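Local coordinates for protein thiol-activated cytolysin (Desulfobulbus propionicus, PDB 6NAL) that probably forms large beta-barrel pores in target membranes, as a member of the cholesterol-dependent cytolysin family, at residues K186-I191 with F245-S250. Numbering follows the deposited sequence.
Sequences KSVYLI and FLKFES
F248 meets I191 through one corner of its ring: F248 CE1 lies 3.4 Å from I191 CD1, and the two side chains cross obliquely. They sit on neighbouring antiparallel strands, 187-202 and 232-250, in the central bent sheet of the cytolysin fold. The same F248 ring runs side by side with Y189, and F248 CD1 comes to the edge of the Y189 ring. With CG anti to the carbonyl carbon (chi1 -55°), the F248 ring has Y189 O in plane at its edge, CD1 being the nearest ring atom. Helix 254-264 covers this face through I261, which touches both rings. Y189 OH hydrogen-bonds to S150 OG of strand 147-152. Between the two strands the backbones pair in antiparallel register. Y189 N gives a nearly straight bond to F248 O, 2.8 Å (172°), and F248 N returns one to Y189 O. I191 with L246 and S187 with S250 are also hydrogen-bonded pairs, the last less straight. On the other face V188 CG2 packs on E249 CG at 4.0 Å, and L190 CD1 touches K247 CB at 3.8 Å. E249, extended beyond CG, pairs with K247 of its own strand and with K186 across the strands. Its OE2 is 3.5 Å from K247 NZ, and its OE1 is 3.5 Å from K186 NZ.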
# COMPACT_ATOMS: atom_id res chain seq x y z
N LYS A 186 14.92 7.52 -16.89
CA LYS A 186 15.81 7.66 -15.74
C LYS A 186 15.14 8.34 -14.55
O LYS A 186 14.28 9.22 -14.69
CB LYS A 186 17.04 8.47 -16.17
CG LYS A 186 18.07 7.73 -17.04
CD LYS A 186 19.24 8.66 -17.40
CE LYS A 186 20.10 8.09 -18.49
NZ LYS A 186 20.95 9.17 -19.05
N SER A 187 15.54 7.91 -13.37
CA SER A 187 15.20 8.51 -12.09
C SER A 187 16.46 9.03 -11.41
O SER A 187 17.59 8.67 -11.79
CB SER A 187 14.50 7.49 -11.18
OG SER A 187 15.40 6.45 -10.82
N VAL A 188 16.26 9.90 -10.41
CA VAL A 188 17.38 10.61 -9.78
C VAL A 188 17.25 10.58 -8.27
O VAL A 188 16.21 10.95 -7.71
CB VAL A 188 17.48 12.07 -10.26
CG1 VAL A 188 18.64 12.79 -9.61
CG2 VAL A 188 17.58 12.18 -11.78
N TYR A 189 18.31 10.22 -7.60
CA TYR A 189 18.39 10.32 -6.16
C TYR A 189 19.54 11.24 -5.74
O TYR A 189 20.65 11.15 -6.25
CB TYR A 189 18.56 8.91 -5.59
CG TYR A 189 18.38 8.82 -4.12
CD1 TYR A 189 17.14 8.69 -3.56
CD2 TYR A 189 19.44 8.88 -3.29
CE1 TYR A 189 16.95 8.62 -2.20
CE2 TYR A 189 19.28 8.78 -1.90
CZ TYR A 189 18.02 8.67 -1.37
OH TYR A 189 17.84 8.59 -0.01
N LEU A 190 19.30 12.08 -4.74
CA LEU A 190 20.29 13.08 -4.36
C LEU A 190 20.59 13.08 -2.88
O LEU A 190 19.69 13.14 -2.04
CB LEU A 190 19.83 14.47 -4.75
CG LEU A 190 20.96 15.49 -4.89
CD1 LEU A 190 21.69 15.25 -6.18
CD2 LEU A 190 20.34 16.89 -4.85
N ILE A 191 21.88 13.05 -2.56
CA ILE A 191 22.37 13.15 -1.19
C ILE A 191 23.18 14.43 -1.07
O ILE A 191 23.98 14.76 -1.95
CB ILE A 191 23.22 11.91 -0.84
CG1 ILE A 191 22.37 10.64 -0.89
CG2 ILE A 191 23.89 12.03 0.53
CD1 ILE A 191 23.19 9.39 -0.77
N PHE A 245 27.56 17.16 -2.73
CA PHE A 245 26.36 16.60 -3.35
C PHE A 245 26.74 15.32 -4.05
O PHE A 245 27.74 15.30 -4.76
CB PHE A 245 25.77 17.57 -4.37
CG PHE A 245 25.08 18.74 -3.77
CD1 PHE A 245 25.75 19.90 -3.52
CD2 PHE A 245 23.73 18.66 -3.45
CE1 PHE A 245 25.09 21.00 -2.96
CE2 PHE A 245 23.07 19.73 -2.89
CZ PHE A 245 23.75 20.90 -2.65
N LEU A 246 25.93 14.27 -3.88
CA LEU A 246 26.05 13.03 -4.64
C LEU A 246 24.77 12.78 -5.43
O LEU A 246 23.70 12.60 -4.85
CB LEU A 246 26.31 11.84 -3.72
CG LEU A 246 27.72 11.66 -3.20
CD1 LEU A 246 27.74 12.50 -1.96
CD2 LEU A 246 27.98 10.21 -2.98
N LYS A 247 24.89 12.70 -6.75
CA LYS A 247 23.75 12.48 -7.62
C LYS A 247 23.81 11.06 -8.14
O LYS A 247 24.82 10.65 -8.72
CB LYS A 247 23.75 13.48 -8.77
CG LYS A 247 22.60 13.27 -9.72
CD LYS A 247 22.54 14.42 -10.75
CE LYS A 247 22.52 13.86 -12.18
NZ LYS A 247 23.73 13.01 -12.40
N PHE A 248 22.75 10.29 -7.92
CA PHE A 248 22.62 8.93 -8.42
C PHE A 248 21.52 8.91 -9.47
O PHE A 248 20.38 9.28 -9.18
CB PHE A 248 22.28 7.95 -7.32
CG PHE A 248 23.22 7.96 -6.16
CD1 PHE A 248 23.07 8.86 -5.13
CD2 PHE A 248 24.25 7.04 -6.09
CE1 PHE A 248 23.95 8.85 -4.06
CE2 PHE A 248 25.10 7.01 -5.02
CZ PHE A 248 24.96 7.93 -4.02
N GLU A 249 21.85 8.48 -10.68
CA GLU A 249 20.97 8.48 -11.83
C GLU A 249 20.95 7.05 -12.38
O GLU A 249 22.00 6.40 -12.48
CB GLU A 249 21.44 9.47 -12.89
CG GLU A 249 20.33 10.04 -13.75
CD GLU A 249 20.79 11.14 -14.73
OE1 GLU A 249 21.05 10.81 -15.92
OE2 GLU A 249 20.89 12.32 -14.32
N SER A 250 19.76 6.56 -12.71
CA SER A 250 19.61 5.16 -13.10
C SER A 250 18.40 5.00 -13.99
O SER A 250 17.46 5.78 -13.91
CB SER A 250 19.44 4.28 -11.87
OG SER A 250 19.41 2.92 -12.22